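Local coordinates for protein aminoglycoside N(3)-acetyltransferase (Streptomyces griseus, PDB 7LAP) that probably transfers an acetyl group from acetyl-CoA to the 3-amino group of aminoglycoside antibiotics, thereby conferring resistance to them, at residues V139-D153 and P160-L173. Residues are numbered along the deposited sequence; the frame is centred on the assembly and turned at random.
Sequences VSLAALGASAPALMD and PHGPGSPLARLVAL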
# COMPACT_ATOMS: atom_id res chain seq x y z
N VAL B 139 -16.01 2.66 -7.31
CA VAL B 139 -15.72 1.33 -7.83
C VAL B 139 -14.76 1.40 -9.01
O VAL B 139 -14.91 0.65 -9.99
CB VAL B 139 -17.02 0.59 -8.22
CG1 VAL B 139 -17.81 0.22 -6.95
CG2 VAL B 139 -17.87 1.44 -9.20
N SER B 140 -13.75 2.26 -8.90
CA SER B 140 -12.75 2.40 -9.95
C SER B 140 -12.07 1.06 -10.21
O SER B 140 -11.92 0.22 -9.32
CB SER B 140 -11.70 3.45 -9.60
OG SER B 140 -11.01 3.09 -8.40
N LEU B 141 -11.67 0.85 -11.45
CA LEU B 141 -10.80 -0.26 -11.79
C LEU B 141 -9.47 0.32 -12.21
O LEU B 141 -9.31 1.53 -12.35
CB LEU B 141 -11.39 -1.09 -12.93
CG LEU B 141 -12.84 -1.56 -12.84
CD1 LEU B 141 -13.08 -2.60 -13.91
CD2 LEU B 141 -12.98 -2.21 -11.52
N ALA B 142 -8.51 -0.55 -12.47
CA ALA B 142 -7.31 -0.10 -13.15
C ALA B 142 -6.91 -1.16 -14.16
O ALA B 142 -7.26 -2.33 -14.01
CB ALA B 142 -6.18 0.15 -12.16
N ALA B 143 -6.17 -0.73 -15.18
CA ALA B 143 -5.78 -1.62 -16.26
C ALA B 143 -4.39 -1.27 -16.76
O ALA B 143 -3.95 -0.12 -16.69
CB ALA B 143 -6.79 -1.55 -17.43
N LEU B 144 -3.73 -2.28 -17.34
CA LEU B 144 -2.36 -2.15 -17.83
C LEU B 144 -2.26 -3.00 -19.09
O LEU B 144 -2.51 -4.21 -19.03
CB LEU B 144 -1.33 -2.62 -16.77
CG LEU B 144 0.14 -2.52 -17.18
CD1 LEU B 144 0.57 -1.04 -17.38
CD2 LEU B 144 1.06 -3.22 -16.16
N GLY B 145 -1.87 -2.39 -20.21
CA GLY B 145 -1.73 -3.17 -21.42
C GLY B 145 -2.47 -2.52 -22.60
O GLY B 145 -2.93 -1.38 -22.52
N ALA B 146 -2.61 -3.29 -23.68
CA ALA B 146 -2.94 -2.72 -24.98
C ALA B 146 -4.34 -2.10 -24.99
O ALA B 146 -4.56 -1.09 -25.66
CB ALA B 146 -2.83 -3.81 -26.05
N SER B 147 -5.30 -2.69 -24.29
CA SER B 147 -6.67 -2.20 -24.33
C SER B 147 -7.01 -1.33 -23.13
O SER B 147 -8.18 -0.96 -22.94
CB SER B 147 -7.64 -3.37 -24.41
OG SER B 147 -7.37 -4.13 -25.57
N ALA B 148 -6.02 -1.00 -22.31
CA ALA B 148 -6.30 -0.35 -21.03
C ALA B 148 -7.02 0.99 -21.17
O ALA B 148 -7.96 1.22 -20.40
CB ALA B 148 -5.01 -0.22 -20.22
N PRO B 149 -6.68 1.89 -22.13
CA PRO B 149 -7.42 3.17 -22.19
C PRO B 149 -8.90 3.01 -22.54
O PRO B 149 -9.74 3.63 -21.88
CB PRO B 149 -6.66 3.97 -23.27
CG PRO B 149 -5.26 3.32 -23.31
CD PRO B 149 -5.57 1.85 -23.09
N ALA B 150 -9.25 2.22 -23.55
CA ALA B 150 -10.67 2.06 -23.88
C ALA B 150 -11.43 1.30 -22.79
O ALA B 150 -12.61 1.56 -22.56
CB ALA B 150 -10.82 1.35 -25.23
N LEU B 151 -10.78 0.35 -22.12
CA LEU B 151 -11.47 -0.37 -21.05
C LEU B 151 -11.82 0.56 -19.90
O LEU B 151 -12.91 0.45 -19.32
CB LEU B 151 -10.60 -1.53 -20.53
CG LEU B 151 -10.60 -2.82 -21.37
CD1 LEU B 151 -9.51 -3.75 -20.89
CD2 LEU B 151 -11.96 -3.48 -21.36
N MET B 152 -10.91 1.46 -19.53
CA MET B 152 -11.09 2.32 -18.35
C MET B 152 -11.79 3.63 -18.65
O MET B 152 -12.21 4.32 -17.71
CB MET B 152 -9.73 2.63 -17.74
CG MET B 152 -8.98 1.35 -17.26
SD MET B 152 -9.81 0.51 -15.91
CE MET B 152 -10.64 -0.86 -16.75
N ASP B 153 -11.89 3.99 -19.92
CA ASP B 153 -12.26 5.34 -20.32
C ASP B 153 -13.67 5.69 -19.85
O ASP B 153 -14.59 4.87 -19.94
CB ASP B 153 -12.19 5.48 -21.85
CG ASP B 153 -12.46 6.91 -22.32
OD1 ASP B 153 -11.72 7.81 -21.88
OD2 ASP B 153 -13.39 7.12 -23.13
N PRO B 160 -22.61 2.26 -12.32
CA PRO B 160 -21.23 1.99 -12.75
C PRO B 160 -20.88 0.51 -12.94
O PRO B 160 -19.74 0.21 -13.33
CB PRO B 160 -20.39 2.59 -11.62
CG PRO B 160 -21.25 2.37 -10.38
CD PRO B 160 -22.70 2.56 -10.88
N HIS B 161 -21.78 -0.43 -12.67
CA HIS B 161 -21.56 -1.83 -13.02
C HIS B 161 -22.39 -2.25 -14.23
O HIS B 161 -22.44 -3.45 -14.54
CB HIS B 161 -21.90 -2.77 -11.86
CG HIS B 161 -21.04 -2.57 -10.65
ND1 HIS B 161 -21.47 -1.84 -9.56
CD2 HIS B 161 -19.79 -3.00 -10.36
CE1 HIS B 161 -20.52 -1.84 -8.64
NE2 HIS B 161 -19.49 -2.54 -9.11
N GLY B 162 -23.06 -1.31 -14.89
CA GLY B 162 -24.06 -1.67 -15.86
C GLY B 162 -23.59 -1.64 -17.29
O GLY B 162 -22.40 -1.80 -17.60
N PRO B 163 -24.53 -1.31 -18.18
CA PRO B 163 -24.38 -1.38 -19.62
C PRO B 163 -23.22 -0.59 -20.15
O PRO B 163 -22.62 -1.05 -21.12
CB PRO B 163 -25.69 -0.78 -20.14
CG PRO B 163 -26.67 -1.02 -19.04
CD PRO B 163 -25.88 -0.87 -17.78
N GLY B 164 -22.87 0.56 -19.58
CA GLY B 164 -21.77 1.23 -20.25
C GLY B 164 -20.38 0.95 -19.72
O GLY B 164 -19.39 1.49 -20.22
N SER B 165 -20.26 0.07 -18.74
CA SER B 165 -19.17 0.14 -17.78
C SER B 165 -17.94 -0.62 -18.28
O SER B 165 -18.02 -1.39 -19.24
CB SER B 165 -19.64 -0.46 -16.46
OG SER B 165 -19.90 -1.83 -16.67
N PRO B 166 -16.79 -0.43 -17.61
CA PRO B 166 -15.63 -1.29 -17.89
C PRO B 166 -15.95 -2.77 -17.85
O PRO B 166 -15.44 -3.52 -18.70
CB PRO B 166 -14.64 -0.90 -16.79
CG PRO B 166 -14.94 0.61 -16.59
CD PRO B 166 -16.44 0.73 -16.77
N LEU B 167 -16.77 -3.21 -16.90
CA LEU B 167 -17.05 -4.64 -16.83
C LEU B 167 -17.80 -5.10 -18.07
O LEU B 167 -17.51 -6.17 -18.61
CB LEU B 167 -17.82 -4.95 -15.55
CG LEU B 167 -17.01 -4.78 -14.25
CD1 LEU B 167 -17.92 -4.95 -12.99
CD2 LEU B 167 -15.83 -5.77 -14.21
N ALA B 168 -18.75 -4.29 -18.57
CA ALA B 168 -19.41 -4.62 -19.83
C ALA B 168 -18.42 -4.69 -20.97
O ALA B 168 -18.53 -5.55 -21.85
CB ALA B 168 -20.50 -3.59 -20.15
N ARG B 169 -17.43 -3.79 -20.98
CA ARG B 169 -16.43 -3.81 -22.03
C ARG B 169 -15.52 -5.02 -21.93
O ARG B 169 -15.03 -5.50 -22.96
CB ARG B 169 -15.60 -2.54 -21.98
CG ARG B 169 -16.43 -1.30 -22.26
CD ARG B 169 -15.60 -0.04 -22.09
NE ARG B 169 -16.44 1.07 -21.65
CZ ARG B 169 -15.98 2.17 -21.06
NH1 ARG B 169 -14.68 2.34 -20.84
NH2 ARG B 169 -16.83 3.12 -20.70
N LEU B 170 -15.23 -5.50 -20.71
CA LEU B 170 -14.48 -6.74 -20.58
C LEU B 170 -15.22 -7.89 -21.23
O LEU B 170 -14.63 -8.70 -21.96
CB LEU B 170 -14.22 -7.03 -19.10
CG LEU B 170 -13.46 -8.32 -18.79
CD1 LEU B 170 -12.02 -8.19 -19.20
CD2 LEU B 170 -13.59 -8.65 -17.27
N VAL B 171 -16.54 -7.96 -21.01
CA VAL B 171 -17.35 -9.01 -21.62
C VAL B 171 -17.32 -8.90 -23.14
O VAL B 171 -17.14 -9.91 -23.85
CB VAL B 171 -18.79 -8.94 -21.07
CG1 VAL B 171 -19.74 -9.78 -21.93
CG2 VAL B 171 -18.82 -9.40 -19.63
N ALA B 172 -17.45 -7.68 -23.67
CA ALA B 172 -17.60 -7.50 -25.12
C ALA B 172 -16.30 -7.81 -25.86
O ALA B 172 -16.34 -8.24 -27.02
CB ALA B 172 -18.05 -6.07 -25.43
N LEU B 173 -15.17 -7.56 -25.22
CA LEU B 173 -13.83 -7.90 -25.69
C LEU B 173 -13.53 -9.40 -25.66
O LEU B 173 -12.48 -9.81 -26.18
CB LEU B 173 -12.83 -7.17 -24.78
CG LEU B 173 -11.50 -6.65 -25.26
CD1 LEU B 173 -11.62 -6.18 -26.70
CD2 LEU B 173 -11.11 -5.51 -24.35
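Arg169 reaches from helix 166-172 to the C-terminal end of the short helix 148-152, and this set of side-chain-to-backbone hydrogen bonds, backed by apolar packing, joins two successive helices beside the central mixed sheet. The segment axes approach to 9.2 Å and make an angle of 128°, so the helices run roughly against each other. With CG anti to the carbonyl carbon and the chain extended from CG to NE, Arg169 carries its guanidinium across and grips the carbonyl oxygen of Asp153 end-on with two nitrogens. Arg169 NH1 lies 2.7 Å from Asp153 O, in the carbonyl plane and on a lone pair, while Arg169 NH2 meets the same oxygen at 2.9 Å, almost in line with the C=O bond. This shared acceptor lies only 6° out of the guanidinium plane. Arg169 NH1 also donates to Ala150 O at 2.8 Å, a second point of hold 30° out of that plane. Carbonyls at the C-terminal end of a helix would be expected to suit a positive charge. Weak bonds from NE and NH2 to Gly164 O tie the same guanidinium to the turn preceding its own helix.

Along the aliphatic part of Arg169, Leu151 CD2 lies 3.8 Å from Arg169 CB, the two side chains running past each other in opposite directions, and meets Leu173 CD2 at 3.7 Å. Pro166, in the helix's first turn, presses CB to within 3.7 Å of Leu141 CD1 on strand 141-145; the Met152 side chain crosses that of Pro166 at about a right angle. At the N-terminal ends of the two segments, Val139 CG2 abuts the Pro160 ring and CG1 approaches His161, whose ND1 is hydrogen-bonded to Asp224. Leu151 and Leu170 both continue onto Thr41 of strand 41-46, placing the helix pair against the sheet: an arginine bonded to carbonyls at a helix's C-terminal end, within the alpha/beta core of the Antibiotic_NAT fold.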